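Local structure of Serine/threonine-protein kinase PknI (Mycobacterium tuberculosis, 5XLM) at residues A[45-50]-A[59-64]; A[69-74]-A[184-189]; A[151-156]-A[163-168]. The protein phosphorylates proteins on serine and threonine and helps slow mycobacterial growth in the host, this chain being the extracellular sensor domain of the transmembrane kinase. One frame throughout, in Å; residues are numbered along the deposited sequence.

Contact 1 (A[45-50]-A[59-64])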
loop_
_atom_site.group_PDB
_atom_site.type_symbol
_atom_site.label_atom_id
_atom_site.label_comp_id
_atom_site.label_asym_id
_atom_site.label_seq_id
_atom_site.Cartn_x
_atom_site.Cartn_y
_atom_site.Cartn_z
ATOM N N GLN A 45 0.080 -10.753 0.465
ATOM C CA GLN A 45 0.047 -12.208 0.320
ATOM C C GLN A 45 1.385 -12.793 0.764
ATOM O O GLN A 45 2.244 -13.166 -0.039
ATOM C CB GLN A 45 -0.296 -12.585 -1.113
ATOM C CG GLN A 45 -1.611 -11.994 -1.584
ATOM C CD GLN A 45 -1.871 -12.250 -3.049
ATOM O OE1 GLN A 45 -0.942 -12.461 -3.829
ATOM N NE2 GLN A 45 -3.142 -12.239 -3.435
ATOM N N ARG A 46 1.545 -12.889 2.086
ATOM C CA ARG A 46 2.773 -13.403 2.683
ATOM C C ARG A 46 2.978 -14.893 2.443
ATOM O O ARG A 46 4.073 -15.398 2.714
ATOM C CB ARG A 46 2.786 -13.106 4.186
ATOM C CG ARG A 46 3.386 -11.749 4.542
ATOM C CD ARG A 46 3.270 -11.444 6.029
ATOM N NE ARG A 46 3.987 -10.222 6.388
ATOM C CZ ARG A 46 3.452 -9.005 6.369
ATOM N NH1 ARG A 46 4.183 -7.952 6.706
ATOM N NH2 ARG A 46 2.184 -8.841 6.012
ATOM N N SER A 47 1.969 -15.605 1.936
ATOM C CA SER A 47 2.169 -16.998 1.556
ATOM C C SER A 47 3.023 -17.140 0.304
ATOM O O SER A 47 3.385 -18.266 -0.052
ATOM C CB SER A 47 0.824 -17.689 1.336
ATOM O OG SER A 47 0.097 -17.074 0.286
ATOM N N LYS A 48 3.343 -16.032 -0.368
ATOM C CA LYS A 48 4.168 -16.038 -1.570
ATOM C C LYS A 48 5.442 -15.224 -1.381
ATOM O O LYS A 48 6.042 -14.774 -2.363
ATOM C CB LYS A 48 3.371 -15.505 -2.761
ATOM C CG LYS A 48 2.085 -16.263 -3.046
ATOM C CD LYS A 48 1.098 -15.365 -3.775
ATOM C CE LYS A 48 0.024 -16.165 -4.491
ATOM N NZ LYS A 48 -0.911 -15.270 -5.228
ATOM N N GLN A 49 5.861 -15.026 -0.135
ATOM C CA GLN A 49 7.041 -14.225 0.157
ATOM C C GLN A 49 8.302 -14.892 -0.385
ATOM O O GLN A 49 8.472 -16.110 -0.285
ATOM C CB GLN A 49 7.159 -14.017 1.665
ATOM C CG GLN A 49 8.417 -13.311 2.102
ATOM C CD GLN A 49 8.378 -12.933 3.565
ATOM O OE1 GLN A 49 7.309 -12.689 4.126
ATOM N NE2 GLN A 49 9.544 -12.890 4.196
ATOM N N THR A 50 9.189 -14.081 -0.962
ATOM C CA THR A 50 10.439 -14.559 -1.535
ATOM C C THR A 50 11.626 -13.858 -0.886
ATOM O O THR A 50 11.519 -12.720 -0.417
ATOM C CB THR A 50 10.486 -14.334 -3.054
ATOM O OG1 THR A 50 10.457 -12.928 -3.333
ATOM C CG2 THR A 50 9.303 -15.007 -3.735
ATOM N N PRO A 59 2.674 -18.086 5.395
ATOM C CA PRO A 59 1.225 -17.863 5.472
ATOM C C PRO A 59 0.819 -17.400 6.860
ATOM O O PRO A 59 1.575 -17.578 7.826
ATOM C CB PRO A 59 0.637 -19.248 5.147
ATOM C CG PRO A 59 1.733 -19.976 4.439
ATOM C CD PRO A 59 2.994 -19.488 5.077
ATOM N N PRO A 60 -0.374 -16.800 7.008
ATOM C CA PRO A 60 -1.351 -16.539 5.948
ATOM C C PRO A 60 -1.223 -15.153 5.323
ATOM O O PRO A 60 -0.518 -14.292 5.852
ATOM C CB PRO A 60 -2.681 -16.666 6.683
ATOM C CG PRO A 60 -2.371 -16.117 8.043
ATOM C CD PRO A 60 -0.925 -16.476 8.337
ATOM N N ASP A 61 -1.907 -14.953 4.200
ATOM C CA ASP A 61 -2.054 -13.618 3.645
ATOM C C ASP A 61 -2.846 -12.746 4.611
ATOM O O ASP A 61 -3.682 -13.234 5.377
ATOM C CB ASP A 61 -2.756 -13.680 2.288
ATOM C CG ASP A 61 -2.133 -14.701 1.355
ATOM O OD1 ASP A 61 -0.940 -15.026 1.535
ATOM O OD2 ASP A 61 -2.836 -15.178 0.438
ATOM N N VAL A 62 -2.581 -11.443 4.576
ATOM C CA VAL A 62 -3.164 -10.504 5.529
ATOM C C VAL A 62 -3.895 -9.412 4.762
ATOM O O VAL A 62 -3.297 -8.730 3.920
ATOM C CB VAL A 62 -2.100 -9.896 6.458
ATOM C CG1 VAL A 62 -2.725 -8.840 7.353
ATOM C CG2 VAL A 62 -1.447 -10.988 7.296
ATOM N N ASN A 63 -5.181 -9.241 5.059
ATOM C CA ASN A 63 -6.008 -8.210 4.448
ATOM C C ASN A 63 -6.181 -7.039 5.406
ATOM O O ASN A 63 -6.384 -7.232 6.609
ATOM C CB ASN A 63 -7.384 -8.760 4.063
ATOM C CG ASN A 63 -7.311 -9.831 2.998
ATOM O OD1 ASN A 63 -7.414 -9.545 1.805
ATOM N ND2 ASN A 63 -7.136 -11.076 3.423
ATOM N N THR A 64 -6.098 -5.827 4.863
ATOM C CA THR A 64 -6.357 -4.602 5.607
ATOM C C THR A 64 -7.170 -3.667 4.724
ATOM O O THR A 64 -7.168 -3.786 3.496
ATOM C CB THR A 64 -5.060 -3.911 6.056
ATOM O OG1 THR A 64 -4.211 -3.698 4.922
ATOM C CG2 THR A 64 -4.326 -4.757 7.086
#
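Where strand 38-51 is interrupted by a short 3-10 segment at Arg46 and Ser47, Ser47 meets the carboxylate of Asp61, just ahead of strand 62-72. Asp61 OD1 carries the contact. It accepts from Ser47 N at 3.0 Å, with an N-H...O angle of 159°, and the donor stands nearly along the C-O axis. The hydroxyl Ser47 OG gives a second bond to Asp61 OD1, at 2.6 Å, on the syn lone pair. Ser47 OG stands between its own backbone N and carbonyl carbon (chi1 61°), and from there both donors reach the same oxygen. Arg46 N is also near Asp61 OD1, but its angle is too poor for a hydrogen bond.

The two strands are antiparallel neighbours in the sheet of the sensor domain, joined just beyond by a backbone bond between Val62 and Ile44. Asp61 thus ties the break in strand 38-51 to the residue just before strand 62-72.

Gln45 crosses the carboxylate obliquely. Its CB lies 3.7 Å from Asp61 OD1, and the amide and carboxylate planes are 31° apart. The amide itself is held by other partners. Gln45 OE1 accepts from Lys48 NZ at 3.1 Å, with the nitrogen above the carbonyl plane, and Gln45 NE2 bonds to Glu43.

Looser packing flanks the polar pair. Pro59 CG packs on Ser47 CB at 4.0 Å. The peptide bond before Pro60 is cis, and Pro60 O lies 3.9 Å from Arg46 CB. Arg46 NH2 comes within 4.4 Å of Val62 CG2, which lies obliquely to the guanidinium.

Contact 2 (A[69-74]-A[184-189])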
loop_
_atom_site.group_PDB
_atom_site.type_symbol
_atom_site.label_atom_id
_atom_site.label_comp_id
_atom_site.label_asym_id
_atom_site.label_seq_id
_atom_site.Cartn_x
_atom_site.Cartn_y
_atom_site.Cartn_z
ATOM N N ARG A 69 -7.572 8.751 -0.915
ATOM C CA ARG A 69 -7.946 9.969 -1.616
ATOM C C ARG A 69 -6.749 10.428 -2.440
ATOM O O ARG A 69 -5.597 10.269 -2.021
ATOM C CB ARG A 69 -8.410 11.068 -0.644
ATOM C CG ARG A 69 -7.300 11.943 -0.106
ATOM C CD ARG A 69 -7.727 12.746 1.114
ATOM N NE ARG A 69 -8.540 13.916 0.792
ATOM C CZ ARG A 69 -9.728 14.171 1.332
ATOM N NH1 ARG A 69 -10.245 13.341 2.229
ATOM N NH2 ARG A 69 -10.395 15.261 0.983
ATOM N N THR A 70 -7.022 10.973 -3.621
ATOM C CA THR A 70 -5.981 11.335 -4.574
ATOM C C THR A 70 -6.140 12.790 -4.989
ATOM O O THR A 70 -7.259 13.264 -5.208
ATOM C CB THR A 70 -6.025 10.423 -5.811
ATOM O OG1 THR A 70 -5.757 9.070 -5.421
ATOM C CG2 THR A 70 -4.995 10.855 -6.846
ATOM N N SER A 71 -5.015 13.497 -5.081
ATOM C CA SER A 71 -4.981 14.859 -5.596
ATOM C C SER A 71 -3.831 14.979 -6.584
ATOM O O SER A 71 -2.703 14.573 -6.283
ATOM C CB SER A 71 -4.828 15.881 -4.462
ATOM O OG SER A 71 -3.581 15.741 -3.809
ATOM N N CYS A 72 -4.117 15.525 -7.762
ATOM C CA CYS A 72 -3.148 15.621 -8.843
ATOM C C CYS A 72 -2.862 17.079 -9.164
ATOM O O CYS A 72 -3.780 17.902 -9.249
ATOM C CB CYS A 72 -3.650 14.913 -10.109
ATOM S SG CYS A 72 -3.936 13.126 -9.972
ATOM N N THR A 73 -1.581 17.392 -9.333
ATOM C CA THR A 73 -1.150 18.655 -9.914
ATOM C C THR A 73 -0.987 18.411 -11.411
ATOM O O THR A 73 -1.167 17.272 -11.860
ATOM C CB THR A 73 0.152 19.132 -9.266
ATOM O OG1 THR A 73 1.238 18.318 -9.724
ATOM C CG2 THR A 73 0.052 19.040 -7.750
ATOM N N PRO A 74 -0.681 19.428 -12.223
ATOM C CA PRO A 74 -0.423 19.154 -13.645
ATOM C C PRO A 74 0.723 18.183 -13.890
ATOM O O PRO A 74 0.805 17.605 -14.983
ATOM C CB PRO A 74 -0.115 20.545 -14.224
ATOM C CG PRO A 74 0.101 21.442 -13.042
ATOM C CD PRO A 74 -0.758 20.876 -11.965
ATOM N N VAL A 184 -9.898 11.532 5.483
ATOM C CA VAL A 184 -8.610 11.170 4.902
ATOM C C VAL A 184 -7.812 12.453 4.710
ATOM O O VAL A 184 -8.333 13.420 4.135
ATOM C CB VAL A 184 -8.779 10.409 3.578
ATOM C CG1 VAL A 184 -7.464 9.755 3.167
ATOM C CG2 VAL A 184 -9.886 9.377 3.691
ATOM N N PRO A 185 -6.568 12.523 5.183
ATOM C CA PRO A 185 -5.776 13.751 5.007
ATOM C C PRO A 185 -5.455 13.977 3.536
ATOM O O PRO A 185 -4.862 13.119 2.881
ATOM C CB PRO A 185 -4.512 13.480 5.830
ATOM C CG PRO A 185 -4.415 11.991 5.892
ATOM C CD PRO A 185 -5.830 11.492 5.933
ATOM N N ASP A 186 -5.865 15.130 3.020
ATOM C CA ASP A 186 -5.605 15.482 1.630
ATOM C C ASP A 186 -4.101 15.524 1.393
ATOM O O ASP A 186 -3.397 16.284 2.076
ATOM C CB ASP A 186 -6.244 16.828 1.293
ATOM C CG ASP A 186 -6.332 17.083 -0.205
ATOM O OD1 ASP A 186 -5.331 16.866 -0.919
ATOM O OD2 ASP A 186 -7.412 17.505 -0.671
ATOM N N PRO A 187 -3.565 14.732 0.461
ATOM C CA PRO A 187 -2.113 14.762 0.227
ATOM C C PRO A 187 -1.619 16.103 -0.267
ATOM O O PRO A 187 -0.434 16.408 -0.095
ATOM C CB PRO A 187 -1.898 13.661 -0.819
ATOM C CG PRO A 187 -3.231 13.528 -1.505
ATOM C CD PRO A 187 -4.263 13.810 -0.453
ATOM N N ALA A 188 -2.486 16.917 -0.860
ATOM C CA ALA A 188 -2.145 18.281 -1.257
ATOM C C ALA A 188 -2.341 19.263 -0.107
ATOM O O ALA A 188 -2.940 20.326 -0.275
ATOM C CB ALA A 188 -2.985 18.687 -2.460
ATOM N N THR A 189 -1.881 18.879 1.082
ATOM C CA THR A 189 -1.935 19.736 2.254
ATOM C C THR A 189 -0.602 19.707 3.001
ATOM O O THR A 189 -0.068 18.637 3.297
ATOM C CB THR A 189 -3.061 19.326 3.223
ATOM O OG1 THR A 189 -2.960 17.930 3.514
ATOM C CG2 THR A 189 -4.424 19.630 2.624
#
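Arg69 puts its guanidinium against a backbone carbonyl without a clear hydrogen bond. Val184 O lies over one face of the group. Arg69 NH1 is 2.7 Å from Val184 O, yet the N-H direction is poor. Val184 CB is at the guanidinium edge, in its plane, 3.5 Å from Arg69 NH1. The side chain bends at chi3, -78°, which turns NE off the line of the carbons before it. The Arg69 and Val184 side chains slide past each other in opposite directions.

Arg69 CG packs on Pro187 CD at 3.6 Å. Asp186 crosses the arginine at about a right angle. Arg69 NE and Asp186 OD2 are 4.0 Å apart, too far for a salt bridge, though the opposite charges may still attract weakly.

Asp186 instead forms an Asx turn. Its OD1 accepts from Ala188 N at 2.8 Å, on the anti side of the carboxylate. Pro187 and Ala188, the next residues of this turn, lie against Ser71. Ser71 OG touches Pro187 CG at 3.2 Å and Ala188 CB at 3.3 Å.

The modelled chain ends here as an irregular tail laid on strand 62-72. Pro187 also reaches Leu78 and Ala80 on the neighbouring strand 77-83. Arg69 and Ser71 bond through their backbones to Ala80 and Leu78, and the disulfide Cys72-Cys77 joins the ends of those two antiparallel strands.

Contact 3 (A[151-156]-A[163-168])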
loop_
_atom_site.group_PDB
_atom_site.type_symbol
_atom_site.label_atom_id
_atom_site.label_comp_id
_atom_site.label_asym_id
_atom_site.label_seq_id
_atom_site.Cartn_x
_atom_site.Cartn_y
_atom_site.Cartn_z
ATOM N N VAL A 151 8.105 -4.492 -1.070
ATOM C CA VAL A 151 9.533 -4.707 -1.274
ATOM C C VAL A 151 10.262 -4.304 -0.001
ATOM O O VAL A 151 10.172 -3.149 0.436
ATOM C CB VAL A 151 10.062 -3.921 -2.483
ATOM C CG1 VAL A 151 11.548 -4.173 -2.668
ATOM C CG2 VAL A 151 9.293 -4.300 -3.741
ATOM N N VAL A 152 10.986 -5.251 0.587
ATOM C CA VAL A 152 11.728 -5.037 1.823
ATOM C C VAL A 152 13.198 -5.304 1.531
ATOM O O VAL A 152 13.603 -6.462 1.357
ATOM C CB VAL A 152 11.220 -5.934 2.959
ATOM C CG1 VAL A 152 11.923 -5.586 4.260
ATOM C CG2 VAL A 152 9.710 -5.804 3.103
ATOM N N THR A 153 13.996 -4.241 1.479
ATOM C CA THR A 153 15.425 -4.342 1.208
ATOM C C THR A 153 16.201 -4.219 2.513
ATOM O O THR A 153 16.031 -3.243 3.250
ATOM C CB THR A 153 15.869 -3.260 0.222
ATOM O OG1 THR A 153 14.984 -3.250 -0.905
ATOM C CG2 THR A 153 17.283 -3.533 -0.263
ATOM N N VAL A 154 17.059 -5.202 2.786
ATOM C CA VAL A 154 17.768 -5.303 4.058
ATOM C C VAL A 154 19.082 -4.538 3.983
ATOM O O VAL A 154 19.793 -4.589 2.972
ATOM C CB VAL A 154 18.008 -6.779 4.428
ATOM C CG1 VAL A 154 18.725 -6.876 5.759
ATOM C CG2 VAL A 154 16.691 -7.539 4.466
ATOM N N HIS A 155 19.411 -3.830 5.067
ATOM C CA HIS A 155 20.628 -3.028 5.148
ATOM C C HIS A 155 21.522 -3.421 6.320
ATOM O O HIS A 155 22.500 -2.718 6.599
ATOM C CB HIS A 155 20.279 -1.539 5.246
ATOM C CG HIS A 155 19.645 -0.983 4.009
ATOM N ND1 HIS A 155 18.486 -1.496 3.469
ATOM C CD2 HIS A 155 20.010 0.047 3.208
ATOM C CE1 HIS A 155 18.166 -0.811 2.386
ATOM N NE2 HIS A 155 19.074 0.132 2.207
ATOM N N SER A 156 21.214 -4.513 7.014
ATOM C CA SER A 156 22.016 -4.946 8.157
ATOM C C SER A 156 21.863 -6.443 8.412
ATOM O O SER A 156 22.686 -7.055 9.095
ATOM C CB SER A 156 21.632 -4.161 9.414
ATOM O OG SER A 156 21.925 -2.781 9.274
ATOM N N GLY A 163 21.587 -7.311 2.868
ATOM C CA GLY A 163 21.577 -6.952 1.463
ATOM C C GLY A 163 20.539 -7.633 0.592
ATOM O O GLY A 163 20.431 -7.321 -0.597
ATOM N N ALA A 164 19.771 -8.560 1.157
ATOM C CA ALA A 164 18.770 -9.266 0.373
ATOM C C ALA A 164 17.547 -8.382 0.139
ATOM O O ALA A 164 17.423 -7.281 0.683
ATOM C CB ALA A 164 18.364 -10.564 1.060
ATOM N N VAL A 165 16.634 -8.880 -0.691
ATOM C CA VAL A 165 15.416 -8.164 -1.058
ATOM C C VAL A 165 14.243 -9.115 -0.866
ATOM O O VAL A 165 14.128 -10.118 -1.580
ATOM C CB VAL A 165 15.457 -7.643 -2.499
ATOM C CG1 VAL A 165 14.144 -6.960 -2.849
ATOM C CG2 VAL A 165 16.624 -6.689 -2.687
ATOM N N ILE A 166 13.370 -8.800 0.086
ATOM C CA ILE A 166 12.178 -9.598 0.350
ATOM C C ILE A 166 11.016 -9.020 -0.446
ATOM O O ILE A 166 10.719 -7.823 -0.352
ATOM C CB ILE A 166 11.855 -9.623 1.852
ATOM C CG1 ILE A 166 13.074 -10.079 2.652
ATOM C CG2 ILE A 166 10.668 -10.529 2.118
ATOM C CD1 ILE A 166 12.836 -10.136 4.145
ATOM N N ARG A 167 10.354 -9.870 -1.226
ATOM C CA ARG A 167 9.236 -9.465 -2.067
ATOM C C ARG A 167 7.992 -10.238 -1.658
ATOM O O ARG A 167 8.031 -11.466 -1.533
ATOM C CB ARG A 167 9.547 -9.696 -3.547
ATOM C CG ARG A 167 10.675 -8.828 -4.077
ATOM C CD ARG A 167 10.945 -9.098 -5.547
ATOM N NE ARG A 167 12.073 -8.318 -6.045
ATOM C CZ ARG A 167 13.342 -8.706 -5.957
ATOM N NH1 ARG A 167 13.645 -9.864 -5.386
ATOM N NH2 ARG A 167 14.309 -7.937 -6.435
ATOM N N ILE A 168 6.895 -9.513 -1.446
ATOM C CA ILE A 168 5.624 -10.102 -1.047
ATOM C C ILE A 168 4.559 -9.588 -2.007
ATOM O O ILE A 168 4.304 -8.382 -2.056
ATOM C CB ILE A 168 5.247 -9.756 0.402
ATOM C CG1 ILE A 168 6.424 -10.033 1.341
ATOM C CG2 ILE A 168 4.029 -10.550 0.835
ATOM C CD1 ILE A 168 6.462 -9.138 2.561
#
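Val152 and Ile166 form a hydrogen-bonded antiparallel pair in the hairpin of strands 146-154 and 165-174, whose short segments run at 167°. Val152 N reaches Ile166 O at 2.8 Å, and Ile166 N returns to Val152 O at 2.7 Å. Past the end of the regular pairing, Val154 N bonds to Ala164 O at 3.0 Å, nearly straight at 176°. At Gly163 (phi 134°) a CB would jam against the carbonyl O before it. Gly163 CA lies 3.3 Å from Val154 O in a CA-H...O contact.

On one face of the sheet the buried Val152 and Ile166 meet CB to CB at 3.9 Å. Ile166 touches Gln49 of strand 38-51, and Val152 touches Thr132 and Gln134 of strand 131-140.

Val151, Thr153, Val165 and Arg167 lie on the other face. With Val165 CG1 anti to its backbone N, the branches reach two partners. CG1 meets Val151 CG1 at 3.8 Å, the side chains crossing at a slant. CG2 meets Thr153 CG2 at 4.0 Å, side by side and pointing the same way. Arg167, in a cation-pi contact with Tyr53, brings one face of its guanidinium over the same valine: Val165 CG1 stands 3.6 Å above the plane, over its centre.

Overall arrangement
Contacts 1 and 2 are surface contacts, while contact 3 is partly buried. All three reach the same antiparallel sheet, contact 2 with one side only. Contacts 1 and 2 share strand 62-72, but their centres are 29 Å apart, on opposite sides of the chain's centre. Contacts 1 and 3 touch: strands 38-51 and 165-174 are neighbours, and Thr50 N lies 2.9 Å from Arg167 O, a probable hydrogen bond. Chemistry differs with place. In contact 3 paired backbones and branched apolar side chains join regular strands. Contact 1 uses a carboxylate where one strand is interrupted. Contact 2 relies on packing of an irregular tail, and the loop it closes encloses contact 3 in sequence.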